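Local coordinates for protein sulfate adenylyltransferase (Allochromatium vinosum, PDB 4DNX) that catalyses the reaction of sulfate with ATP to give adenosine 5'-phosphosulfate and diphosphate, at residues P54-A62 against T155-V163; A334-M345 against H351-L359. All blocks are in the same frame, centred on the assembly; numbering follows the deposited sequence.

Overall arrangement
The two contacts lie on opposite sides of the chain's centre, with their centres about 50 Å apart. Contact 1 falls in the PUA-like domain, contact 2 in the ATP-sulfurylase part of the chain. They share no strand or helix. In each, a two-residue strand pairs antiparallel with a longer one. Contact 1 is mostly buried and relies on the main chain: three backbone bonds hold it, glycines allow the close approach, and a water bridges two carbonyls. Contact 2 is partly buried. Its more exposed residues bring charged and polar side-chain bonds, and a methionine lies over one aromatic face. Contact 1 joins strands 57-58 and 155-163; contact 2 closes one edge of a small three-stranded sheet.

Contact 1 of 2, residues P54-A62 against T155-V163; sequences PLDGFMNLA and TAISGPIQV
F58 meets I157 and I161 where the short strand 57-58 pairs with strand 155-163 in the mixed sheet of the PUA-like domain. The backbones run antiparallel. F58 and G159 form a hydrogen-bonded pair: F58 N gives to G159 O, and G159 N gives to F58 O at 3.1 Å. A third bond, from I161 N to D56 O, is nearly straight at 165°. G57 and P160 form the non-hydrogen-bonded pair, with their CA atoms 4.2 Å apart. This close approach fits a residue without a side chain at G57. At G159 the backbone angles would press a CB against the preceding carbonyl.

The F58 side chain starts with CB 3.7 Å from I157 O. Its CG lies anti to the carbonyl carbon (chi1 -69°). This brings the CD2/CE2 side of the ring obliquely against I161. CD2 touches I161 CG2 at 3.9 Å, and CE2 meets the same methyl and, more loosely, I161 CD1. C85, M115 and N43 also touch the F58 side chain.

Past F58 the short strand ends, but M59 and N60 still touch S158. S158 CB sits 3.4 Å from M59 O. S158 OG lies against N60 CB and makes a weak hydrogen bond to A119 O. N60 is the N-cap of helix 61-70; its OD1 accepts from D63 N. At the other end D56 CG packs alongside P160 CB at 3.9 Å. Main-chain bonding dominates the polar chemistry. M59 O and I157 O are both acceptors, and a water joins them by donating a hydrogen to each.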
ATOM      1  N   PRO A  54       8.302  15.964 -12.282  1.00 13.82           N
ATOM      2  CA  PRO A  54       7.083  16.021 -13.084  1.00 13.46           C
ATOM      3  C   PRO A  54       7.489  15.390 -14.427  1.00 14.08           C
ATOM      4  O   PRO A  54       6.830  15.640 -15.460  1.00 14.37           O
ATOM      5  CB  PRO A  54       6.810  17.524 -13.257  1.00 14.74           C
ATOM      6  CG  PRO A  54       8.160  18.117 -13.302  1.00 15.17           C
ATOM      7  CD  PRO A  54       8.963  17.304 -12.285  1.00 13.24           C
ATOM      8  N   LEU A  55       8.565  14.598 -14.450  1.00 12.82           N
ATOM      9  CA  LEU A  55       9.037  14.064 -15.739  1.00 13.49           C
ATOM     10  C   LEU A  55       8.067  13.042 -16.333  1.00 14.01           C
ATOM     11  O   LEU A  55       7.382  12.299 -15.614  1.00 13.10           O
ATOM     12  CB  LEU A  55      10.434  13.431 -15.584  1.00 15.46           C
ATOM     13  CG  LEU A  55      11.624  14.409 -15.644  1.00 19.82           C
ATOM     14  CD1 LEU A  55      11.543  15.483 -14.609  1.00 22.42           C
ATOM     15  CD2 LEU A  55      12.916  13.628 -15.431  1.00 20.51           C
ATOM     16  N   ASP A  56       8.017  12.994 -17.671  1.00 14.61           N
ATOM     17  CA  ASP A  56       7.005  12.125 -18.331  1.00 16.60           C
ATOM     18  C   ASP A  56       7.461  10.765 -18.803  1.00 15.12           C
ATOM     19  O   ASP A  56       6.625   9.925 -19.134  1.00 14.50           O
ATOM     20  CB  ASP A  56       6.271  12.858 -19.479  1.00 21.00           C
ATOM     21  CG  ASP A  56       7.143  13.147 -20.656  1.00 29.53           C
ATOM     22  OD1 ASP A  56       8.243  12.537 -20.805  1.00 31.73           O
ATOM     23  OD2 ASP A  56       6.707  13.989 -21.484  1.00 31.91           O
ATOM     24  N   GLY A  57       8.766  10.526 -18.785  1.00 14.40           N
ATOM     25  CA  GLY A  57       9.292   9.277 -19.314  1.00 14.77           C
ATOM     26  C   GLY A  57      10.786   9.314 -19.511  1.00 14.68           C
ATOM     27  O   GLY A  57      11.501   9.994 -18.790  1.00 15.67           O
ATOM     28  N   PHE A  58      11.267   8.581 -20.515  1.00 13.50           N
ATOM     29  CA  PHE A  58      12.711   8.402 -20.689  1.00 14.08           C
ATOM     30  C   PHE A  58      13.271   9.500 -21.561  1.00 14.20           C
ATOM     31  O   PHE A  58      12.617   9.943 -22.498  1.00 14.49           O
ATOM     32  CB  PHE A  58      13.008   7.029 -21.289  1.00 13.50           C
ATOM     33  CG  PHE A  58      12.725   5.875 -20.337  1.00 14.25           C
ATOM     34  CD1 PHE A  58      13.612   5.579 -19.286  1.00 13.25           C
ATOM     35  CD2 PHE A  58      11.582   5.098 -20.483  1.00 14.19           C
ATOM     36  CE1 PHE A  58      13.351   4.517 -18.418  1.00 14.34           C
ATOM     37  CE2 PHE A  58      11.309   4.028 -19.625  1.00 14.51           C
ATOM     38  CZ  PHE A  58      12.196   3.731 -18.573  1.00 13.47           C
ATOM     39  N   MET A  59      14.494   9.906 -21.246  1.00 13.68           N
ATOM     40  CA  MET A  59      15.156  11.063 -21.840  1.00 14.67           C
ATOM     41  C   MET A  59      15.766  10.738 -23.178  1.00 15.11           C
ATOM     42  O   MET A  59      16.316   9.650 -23.383  1.00 14.63           O
ATOM     43  CB  MET A  59      16.288  11.537 -20.919  1.00 15.16           C
ATOM     44  CG  MET A  59      15.818  12.090 -19.619  1.00 14.81           C
ATOM     45  SD  MET A  59      17.214  12.744 -18.688  1.00 16.74           S
ATOM     46  CE  MET A  59      16.406  13.066 -17.112  1.00 14.98           C
ATOM     47  N   ASN A  60      15.738  11.728 -24.084  1.00 16.27           N
ATOM     48  CA  ASN A  60      16.612  11.633 -25.266  1.00 17.50           C
ATOM     49  C   ASN A  60      18.079  11.947 -24.888  1.00 17.56           C
ATOM     50  O   ASN A  60      18.370  12.351 -23.717  1.00 16.32           O
ATOM     51  CB  ASN A  60      16.123  12.532 -26.408  1.00 19.46           C
ATOM     52  CG  ASN A  60      16.123  14.012 -26.048  1.00 22.53           C
ATOM     53  OD1 ASN A  60      16.898  14.488 -25.205  1.00 22.41           O
ATOM     54  ND2 ASN A  60      15.281  14.759 -26.742  1.00 24.17           N
ATOM     55  N   LEU A  61      18.990  11.764 -25.835  1.00 18.31           N
ATOM     56  CA  LEU A  61      20.398  11.939 -25.543  1.00 19.91           C
ATOM     57  C   LEU A  61      20.726  13.378 -25.131  1.00 19.53           C
ATOM     58  O   LEU A  61      21.511  13.593 -24.205  1.00 20.05           O
ATOM     59  CB  LEU A  61      21.226  11.576 -26.779  1.00 23.13           C
ATOM     60  CG  LEU A  61      22.244  10.480 -26.587  1.00 28.70           C
ATOM     61  CD1 LEU A  61      23.091  10.319 -27.868  1.00 28.36           C
ATOM     62  CD2 LEU A  61      23.127  10.716 -25.353  1.00 29.32           C
ATOM     63  N   ALA A  62      20.130  14.375 -25.785  1.00 19.62           N
ATOM     64  CA  ALA A  62      20.406  15.783 -25.368  1.00 19.15           C
ATOM     65  C   ALA A  62      20.011  16.099 -23.898  1.00 18.64           C
ATOM     66  O   ALA A  62      20.762  16.736 -23.171  1.00 19.21           O
ATOM     67  CB  ALA A  62      19.734  16.780 -26.335  1.00 20.27           C
ATOM     68  N   THR A 155      21.696   1.698 -27.522  1.00 18.33           N
ATOM     69  CA  THR A 155      20.542   2.264 -28.211  1.00 18.14           C
ATOM     70  C   THR A 155      19.590   2.863 -27.178  1.00 17.31           C
ATOM     71  O   THR A 155      19.018   2.147 -26.371  1.00 17.18           O
ATOM     72  CB  THR A 155      19.804   1.193 -29.052  1.00 18.66           C
ATOM     73  OG1 THR A 155      20.701   0.656 -30.040  1.00 22.00           O
ATOM     74  CG2 THR A 155      18.606   1.804 -29.796  1.00 19.55           C
ATOM     75  N   ALA A 156      19.415   4.186 -27.227  1.00 16.52           N
ATOM     76  CA  ALA A 156      18.526   4.874 -26.281  1.00 15.77           C
ATOM     77  C   ALA A 156      17.163   5.101 -26.924  1.00 16.65           C
ATOM     78  O   ALA A 156      17.085   5.659 -28.037  1.00 18.62           O
ATOM     79  CB  ALA A 156      19.144   6.206 -25.896  1.00 16.93           C
ATOM     80  N   ILE A 157      16.099   4.652 -26.258  1.00 15.90           N
ATOM     81  CA  ILE A 157      14.734   4.936 -26.731  1.00 16.01           C
ATOM     82  C   ILE A 157      14.119   5.931 -25.759  1.00 14.87           C
ATOM     83  O   ILE A 157      14.286   5.811 -24.513  1.00 13.85           O
ATOM     84  CB  ILE A 157      13.905   3.645 -26.909  1.00 16.84           C
ATOM     85  CG1 ILE A 157      13.752   2.894 -25.592  1.00 18.39           C
ATOM     86  CG2 ILE A 157      14.637   2.729 -27.925  1.00 19.97           C
ATOM     87  CD1 ILE A 157      12.694   1.747 -25.671  1.00 19.95           C
ATOM     88  N   SER A 158      13.446   6.934 -26.314  1.00 14.15           N
ATOM     89  CA  SER A 158      12.961   8.047 -25.473  1.00 13.96           C
ATOM     90  C   SER A 158      11.521   8.386 -25.801  1.00 14.43           C
ATOM     91  O   SER A 158      11.032   8.068 -26.905  1.00 15.78           O
ATOM     92  CB  SER A 158      13.845   9.303 -25.626  1.00 14.94           C
ATOM     93  OG  SER A 158      13.991   9.678 -26.996  1.00 16.65           O
ATOM     94  N   GLY A 159      10.846   8.989 -24.821  1.00 14.52           N
ATOM     95  CA  GLY A 159       9.419   9.323 -24.974  1.00 15.43           C
ATOM     96  C   GLY A 159       8.634   9.074 -23.702  1.00 14.04           C
ATOM     97  O   GLY A 159       9.149   8.421 -22.747  1.00 14.59           O
ATOM     98  N   PRO A 160       7.388   9.549 -23.666  1.00 14.98           N
ATOM     99  CA  PRO A 160       6.577   9.480 -22.455  1.00 14.03           C
ATOM    100  C   PRO A 160       6.057   8.052 -22.195  1.00 13.64           C
ATOM    101  O   PRO A 160       5.860   7.284 -23.153  1.00 13.54           O
ATOM    102  CB  PRO A 160       5.387  10.430 -22.755  1.00 15.04           C
ATOM    103  CG  PRO A 160       5.297  10.423 -24.268  1.00 17.71           C
ATOM    104  CD  PRO A 160       6.677  10.210 -24.791  1.00 16.05           C
ATOM    105  N   ILE A 161       5.835   7.720 -20.913  1.00 12.26           N
ATOM    106  CA  ILE A 161       5.348   6.384 -20.569  1.00 11.45           C
ATOM    107  C   ILE A 161       4.094   6.465 -19.702  1.00 11.86           C
ATOM    108  O   ILE A 161       3.847   7.486 -19.048  1.00 12.23           O
ATOM    109  CB  ILE A 161       6.454   5.512 -19.837  1.00 11.11           C
ATOM    110  CG1 ILE A 161       6.768   6.097 -18.455  1.00 10.78           C
ATOM    111  CG2 ILE A 161       7.728   5.363 -20.722  1.00 11.48           C
ATOM    112  CD1 ILE A 161       7.801   5.201 -17.659  1.00 11.88           C
ATOM    113  N   GLN A 162       3.320   5.380 -19.732  1.00 11.40           N
ATOM    114  CA  GLN A 162       2.162   5.110 -18.853  1.00 11.91           C
ATOM    115  C   GLN A 162       2.499   3.808 -18.140  1.00 11.55           C
ATOM    116  O   GLN A 162       2.668   2.757 -18.785  1.00 11.83           O
ATOM    117  CB  GLN A 162       0.883   4.967 -19.682  1.00 16.22           C
ATOM    118  CG  GLN A 162       0.522   6.257 -20.411  1.00 21.44           C
ATOM    119  CD  GLN A 162      -0.509   6.024 -21.532  1.00 29.19           C
ATOM    120  OE1 GLN A 162      -0.247   5.344 -22.553  1.00 35.45           O
ATOM    121  NE2 GLN A 162      -1.672   6.572 -21.341  1.00 37.22           N
ATOM    122  N   VAL A 163       2.556   3.878 -16.812  1.00 10.28           N
ATOM    123  CA  VAL A 163       2.991   2.757 -15.950  1.00 11.11           C
ATOM    124  C   VAL A 163       1.795   1.950 -15.434  1.00 11.15           C
ATOM    125  O   VAL A 163       0.796   2.537 -14.972  1.00 10.87           O
ATOM    126  CB  VAL A 163       3.867   3.270 -14.804  1.00 10.99           C
ATOM    127  CG1 VAL A 163       4.269   2.080 -13.903  1.00 10.63           C
ATOM    128  CG2 VAL A 163       5.094   4.048 -15.372  1.00 11.55           C
TER
HETATM  129  O   HOH W   1      16.379   6.803 -23.116  1.00 17.15           O

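Contact 2 of 2, residues A334-M345 against H351-L359; sequences AYSKKLGRVVMM and HTPDDFIQL
A334 and F356 meet in a three-stranded antiparallel sheet, in which strand 356-357 flanks the hairpin of strands 333-336 and 341-344. G340 and R341 both face S336, a G1 beta bulge in the hairpin. Y335 and I357 form the hydrogen-bonded pair, and K337 N adds a further bond to D355 O.

The F356 ring is the main bump. It fits into a hollow made by A334, V343 and M345. A334 CB is 3.7 Å from F356 CD1. V343 CG2 reaches the ring edge. The M345 side chain lies over one face: its CG is 4.3 Å from the ring centroid, and its SD makes a Met-aromatic contact. M345 CE then turns toward the Q358 amide.

On the sheet face carrying Y335 and I357, these two side chains lie side by side. I357 CD1 touches both Y335 CD2 and K337 CG, and the K337 chain crosses I357 at about a right angle.

H351 fills a second hollow. K338 CD sits over the ring face in a CH-pi contact, 10° off the normal. L339 CG and S336 OG lie at the ring edge, in its plane. With chi1 at 170°, the S336 hydroxyl swings away from its own N, and OG reaches H351 NE2 at 2.8 Å; either may donate. The same OG accepts from L339 N, an ST motif.

The K338 chain bends to a salt bridge with D355. D355 OD2 is gripped from opposite faces of its carboxylate plane, by K338 NZ at 2.8 Å and by T352 N at 3.2 Å.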
ATOM      1  N   ALA A 334      28.117   8.204  19.158  1.00 21.59           N
ATOM      2  CA  ALA A 334      28.685   7.355  20.202  1.00 21.97           C
ATOM      3  C   ALA A 334      27.779   7.554  21.417  1.00 21.13           C
ATOM      4  O   ALA A 334      26.987   8.488  21.443  1.00 20.00           O
ATOM      5  CB  ALA A 334      30.101   7.767  20.547  1.00 23.62           C
ATOM      6  N   TYR A 335      27.882   6.662  22.395  1.00 21.86           N
ATOM      7  CA  TYR A 335      27.156   6.812  23.625  1.00 22.17           C
ATOM      8  C   TYR A 335      28.054   7.631  24.528  1.00 22.80           C
ATOM      9  O   TYR A 335      29.205   7.264  24.773  1.00 23.51           O
ATOM     10  CB  TYR A 335      26.906   5.448  24.295  1.00 23.75           C
ATOM     11  CG  TYR A 335      26.159   5.540  25.613  1.00 24.61           C
ATOM     12  CD1 TYR A 335      24.765   5.646  25.633  1.00 25.00           C
ATOM     13  CD2 TYR A 335      26.845   5.513  26.830  1.00 26.36           C
ATOM     14  CE1 TYR A 335      24.064   5.724  26.846  1.00 26.50           C
ATOM     15  CE2 TYR A 335      26.156   5.605  28.038  1.00 27.93           C
ATOM     16  CZ  TYR A 335      24.761   5.710  28.021  1.00 27.36           C
ATOM     17  OH  TYR A 335      24.102   5.776  29.237  1.00 29.65           O
ATOM     18  N   SER A 336      27.522   8.750  25.018  1.00 22.22           N
ATOM     19  CA  SER A 336      28.221   9.575  25.998  1.00 23.45           C
ATOM     20  C   SER A 336      27.956   9.071  27.410  1.00 24.83           C
ATOM     21  O   SER A 336      26.798   9.051  27.852  1.00 24.11           O
ATOM     22  CB  SER A 336      27.726  11.031  25.952  1.00 22.66           C
ATOM     23  OG  SER A 336      28.267  11.740  27.068  1.00 24.68           O
ATOM     24  N   LYS A 337      29.022   8.700  28.115  1.00 26.27           N
ATOM     25  CA  LYS A 337      28.911   8.269  29.491  1.00 29.14           C
ATOM     26  C   LYS A 337      28.510   9.457  30.355  1.00 30.69           C
ATOM     27  O   LYS A 337      27.794   9.292  31.354  1.00 30.74           O
ATOM     28  CB  LYS A 337      30.259   7.765  29.995  1.00 31.43           C
ATOM     29  CG  LYS A 337      30.683   6.442  29.378  1.00 32.71           C
ATOM     30  CD  LYS A 337      31.906   5.929  30.097  1.00 36.90           C
ATOM     31  CE  LYS A 337      32.974   5.550  29.102  1.00 39.19           C
ATOM     32  NZ  LYS A 337      34.186   5.134  29.830  1.00 43.61           N
ATOM     33  N   LYS A 338      28.997  10.646  29.989  1.00 32.20           N
ATOM     34  CA  LYS A 338      28.731  11.855  30.778  1.00 33.88           C
ATOM     35  C   LYS A 338      27.264  12.274  30.686  1.00 33.43           C
ATOM     36  O   LYS A 338      26.687  12.716  31.683  1.00 36.10           O
ATOM     37  CB  LYS A 338      29.614  13.017  30.336  1.00 36.27           C
ATOM     38  CG  LYS A 338      31.040  12.947  30.825  1.00 41.79           C
ATOM     39  CD  LYS A 338      31.854  14.108  30.245  1.00 45.29           C
ATOM     40  CE  LYS A 338      32.699  14.765  31.300  1.00 47.01           C
ATOM     41  NZ  LYS A 338      34.106  14.928  30.848  1.00 50.24           N
ATOM     42  N   LEU A 339      26.670  12.139  29.500  1.00 31.76           N
ATOM     43  CA  LEU A 339      25.288  12.583  29.269  1.00 31.65           C
ATOM     44  C   LEU A 339      24.245  11.472  29.392  1.00 31.73           C
ATOM     45  O   LEU A 339      23.041  11.753  29.502  1.00 32.99           O
ATOM     46  CB  LEU A 339      25.156  13.288  27.900  1.00 31.30           C
ATOM     47  CG  LEU A 339      26.141  14.457  27.662  1.00 32.43           C
ATOM     48  CD1 LEU A 339      26.084  14.909  26.198  1.00 31.63           C
ATOM     49  CD2 LEU A 339      25.929  15.625  28.646  1.00 34.48           C
ATOM     50  N   GLY A 340      24.694  10.217  29.331  1.00 30.35           N
ATOM     51  CA  GLY A 340      23.780   9.067  29.373  1.00 30.41           C
ATOM     52  C   GLY A 340      22.879   8.923  28.172  1.00 30.44           C
ATOM     53  O   GLY A 340      21.724   8.511  28.287  1.00 30.80           O
ATOM     54  N   ARG A 341      23.411   9.219  26.989  1.00 28.20           N
ATOM     55  CA  ARG A 341      22.661   9.067  25.790  1.00 28.30           C
ATOM     56  C   ARG A 341      23.594   9.104  24.600  1.00 25.21           C
ATOM     57  O   ARG A 341      24.762   9.487  24.717  1.00 24.42           O
ATOM     58  CB  ARG A 341      21.613  10.176  25.646  1.00 31.26           C
ATOM     59  CG  ARG A 341      22.172  11.580  25.630  1.00 35.89           C
ATOM     60  CD  ARG A 341      20.978  12.509  25.449  1.00 42.92           C
ATOM     61  NE  ARG A 341      21.283  13.626  24.574  1.00 46.65           N
ATOM     62  CZ  ARG A 341      21.784  14.780  24.997  1.00 48.17           C
ATOM     63  NH1 ARG A 341      22.026  14.968  26.285  1.00 47.98           N
ATOM     64  NH2 ARG A 341      22.036  15.745  24.122  1.00 51.13           N
ATOM     65  N   VAL A 342      23.027   8.708  23.472  1.00 23.31           N
ATOM     66  CA  VAL A 342      23.713   8.706  22.201  1.00 22.23           C
ATOM     67  C   VAL A 342      23.778  10.140  21.665  1.00 21.99           C
ATOM     68  O   VAL A 342      22.773  10.862  21.682  1.00 21.74           O
ATOM     69  CB  VAL A 342      23.021   7.746  21.251  1.00 22.11           C
ATOM     70  CG1 VAL A 342      23.655   7.831  19.874  1.00 21.08           C
ATOM     71  CG2 VAL A 342      23.128   6.314  21.809  1.00 24.83           C
ATOM     72  N   VAL A 343      24.966  10.556  21.239  1.00 21.96           N
ATOM     73  CA  VAL A 343      25.156  11.893  20.674  1.00 23.28           C
ATOM     74  C   VAL A 343      25.991  11.791  19.387  1.00 23.86           C
ATOM     75  O   VAL A 343      26.681  10.778  19.155  1.00 24.09           O
ATOM     76  CB  VAL A 343      25.850  12.860  21.663  1.00 23.98           C
ATOM     77  CG1 VAL A 343      24.956  13.128  22.877  1.00 23.90           C
ATOM     78  CG2 VAL A 343      27.231  12.328  22.136  1.00 25.07           C
ATOM     79  N   MET A 344      25.931  12.837  18.568  1.00 23.75           N
ATOM     80  CA  MET A 344      26.945  13.035  17.532  1.00 25.18           C
ATOM     81  C   MET A 344      28.215  13.561  18.209  1.00 26.94           C
ATOM     82  O   MET A 344      28.223  14.602  18.874  1.00 26.06           O
ATOM     83  CB  MET A 344      26.452  14.001  16.449  1.00 25.74           C
ATOM     84  CG  MET A 344      25.736  13.276  15.334  1.00 26.85           C
ATOM     85  SD  MET A 344      24.986  14.416  14.154  1.00 28.70           S
ATOM     86  CE  MET A 344      23.771  15.294  15.141  1.00 33.23           C
ATOM     87  N   MET A 345      29.307  12.834  18.029  1.00 28.95           N
ATOM     88  CA  MET A 345      30.564  13.165  18.696  1.00 33.42           C
ATOM     89  C   MET A 345      31.013  14.612  18.434  1.00 34.96           C
ATOM     90  O   MET A 345      31.470  15.313  19.345  1.00 34.54           O
ATOM     91  CB  MET A 345      31.633  12.159  18.286  1.00 35.25           C
ATOM     92  CG  MET A 345      31.245  10.702  18.576  1.00 36.68           C
ATOM     93  SD  MET A 345      32.663   9.589  18.468  1.00 41.48           S
ATOM     94  CE  MET A 345      32.604   9.196  16.735  1.00 38.79           C
ATOM     95  N   HIS A 351      33.920  16.743  25.455  1.00 55.14           N
ATOM     96  CA  HIS A 351      34.294  15.361  25.753  1.00 50.91           C
ATOM     97  C   HIS A 351      35.697  15.010  25.264  1.00 51.23           C
ATOM     98  O   HIS A 351      36.153  15.515  24.240  1.00 50.67           O
ATOM     99  CB  HIS A 351      33.304  14.379  25.111  1.00 45.56           C
ATOM    100  CG  HIS A 351      31.929  14.384  25.718  1.00 43.72           C
ATOM    101  ND1 HIS A 351      31.316  15.525  26.193  1.00 42.23           N
ATOM    102  CD2 HIS A 351      31.032  13.378  25.887  1.00 41.38           C
ATOM    103  CE1 HIS A 351      30.108  15.221  26.640  1.00 42.09           C
ATOM    104  NE2 HIS A 351      29.912  13.924  26.467  1.00 39.28           N
ATOM    105  N   THR A 352      36.362  14.139  26.018  1.00 51.12           N
ATOM    106  CA  THR A 352      37.583  13.456  25.597  1.00 52.46           C
ATOM    107  C   THR A 352      37.151  12.113  24.979  1.00 51.92           C
ATOM    108  O   THR A 352      35.991  11.708  25.146  1.00 49.26           O
ATOM    109  CB  THR A 352      38.519  13.200  26.811  1.00 56.20           C
ATOM    110  OG1 THR A 352      37.760  12.660  27.902  1.00 56.68           O
ATOM    111  CG2 THR A 352      39.190  14.496  27.279  1.00 58.82           C
ATOM    112  N   PRO A 353      38.048  11.418  24.270  1.00 52.52           N
ATOM    113  CA  PRO A 353      37.683  10.118  23.690  1.00 49.28           C
ATOM    114  C   PRO A 353      37.188   9.110  24.733  1.00 47.57           C
ATOM    115  O   PRO A 353      36.288   8.327  24.438  1.00 45.76           O
ATOM    116  CB  PRO A 353      38.989   9.625  23.031  1.00 51.10           C
ATOM    117  CG  PRO A 353      40.045  10.623  23.395  1.00 54.57           C
ATOM    118  CD  PRO A 353      39.330  11.898  23.720  1.00 54.10           C
ATOM    119  N   ASP A 354      37.745   9.157  25.942  1.00 46.83           N
ATOM    120  CA  ASP A 354      37.348   8.243  27.018  1.00 47.82           C
ATOM    121  C   ASP A 354      35.920   8.476  27.552  1.00 43.89           C
ATOM    122  O   ASP A 354      35.392   7.639  28.286  1.00 44.15           O
ATOM    123  CB  ASP A 354      38.355   8.271  28.184  1.00 54.15           C
ATOM    124  CG  ASP A 354      39.479   9.288  27.981  1.00 63.12           C
ATOM    125  OD1 ASP A 354      40.263   9.135  27.014  1.00 66.35           O
ATOM    126  OD2 ASP A 354      39.582  10.238  28.794  1.00 66.99           O
ATOM    127  N   ASP A 355      35.304   9.603  27.202  1.00 38.74           N
ATOM    128  CA  ASP A 355      33.937   9.865  27.650  1.00 37.14           C
ATOM    129  C   ASP A 355      32.920   9.154  26.771  1.00 33.57           C
ATOM    130  O   ASP A 355      31.720   9.175  27.068  1.00 32.07           O
ATOM    131  CB  ASP A 355      33.620  11.362  27.709  1.00 38.21           C
ATOM    132  CG  ASP A 355      34.451  12.113  28.759  1.00 42.34           C
ATOM    133  OD1 ASP A 355      34.938  11.517  29.758  1.00 42.24           O
ATOM    134  OD2 ASP A 355      34.609  13.338  28.571  1.00 45.88           O
ATOM    135  N   PHE A 356      33.384   8.545  25.677  1.00 33.05           N
ATOM    136  CA  PHE A 356      32.479   7.852  24.742  1.00 31.83           C
ATOM    137  C   PHE A 356      32.602   6.345  24.816  1.00 31.53           C
ATOM    138  O   PHE A 356      33.657   5.818  25.089  1.00 32.38           O
ATOM    139  CB  PHE A 356      32.718   8.272  23.273  1.00 32.50           C
ATOM    140  CG  PHE A 356      32.448   9.722  22.996  1.00 32.92           C
ATOM    141  CD1 PHE A 356      31.147  10.232  23.039  1.00 31.59           C
ATOM    142  CD2 PHE A 356      33.502  10.583  22.690  1.00 35.53           C
ATOM    143  CE1 PHE A 356      30.900  11.584  22.792  1.00 31.76           C
ATOM    144  CE2 PHE A 356      33.272  11.941  22.439  1.00 35.93           C
ATOM    145  CZ  PHE A 356      31.960  12.439  22.489  1.00 33.15           C
ATOM    146  N   ILE A 357      31.505   5.647  24.544  1.00 31.61           N
ATOM    147  CA  ILE A 357      31.585   4.216  24.302  1.00 31.94           C
ATOM    148  C   ILE A 357      31.074   4.045  22.879  1.00 30.70           C
ATOM    149  O   ILE A 357      30.066   4.649  22.469  1.00 27.25           O
ATOM    150  CB  ILE A 357      30.715   3.385  25.278  1.00 33.94           C
ATOM    151  CG1 ILE A 357      31.062   3.679  26.739  1.00 36.86           C
ATOM    152  CG2 ILE A 357      30.892   1.897  25.019  1.00 35.27           C
ATOM    153  CD1 ILE A 357      29.953   3.214  27.681  1.00 37.34           C
ATOM    154  N   GLN A 358      31.799   3.229  22.125  1.00 31.53           N
ATOM    155  CA  GLN A 358      31.477   3.011  20.737  1.00 31.59           C
ATOM    156  C   GLN A 358      31.303   1.530  20.451  1.00 30.02           C
ATOM    157  O   GLN A 358      32.018   0.692  21.015  1.00 29.18           O
ATOM    158  CB  GLN A 358      32.588   3.571  19.861  1.00 37.76           C
ATOM    159  CG  GLN A 358      32.147   4.759  19.000  1.00 41.43           C
ATOM    160  CD  GLN A 358      33.300   5.707  18.756  1.00 45.65           C
ATOM    161  OE1 GLN A 358      34.035   6.058  19.673  1.00 47.07           O
ATOM    162  NE2 GLN A 358      33.471   6.114  17.511  1.00 49.42           N
ATOM    163  N   LEU A 359      30.348   1.226  19.581  1.00 28.29           N
ATOM    164  CA  LEU A 359      30.105  -0.157  19.163  1.00 28.83           C
ATOM    165  C   LEU A 359      29.528  -0.120  17.763  1.00 26.65           C
ATOM    166  O   LEU A 359      28.473   0.441  17.527  1.00 26.11           O
ATOM    167  CB  LEU A 359      29.134  -0.878  20.108  1.00 29.62           C
ATOM    168  CG  LEU A 359      29.050  -2.409  20.018  1.00 29.56           C
ATOM    169  CD1 LEU A 359      30.370  -3.103  20.406  1.00 29.27           C
ATOM    170  CD2 LEU A 359      27.883  -2.898  20.909  1.00 29.86           C
TER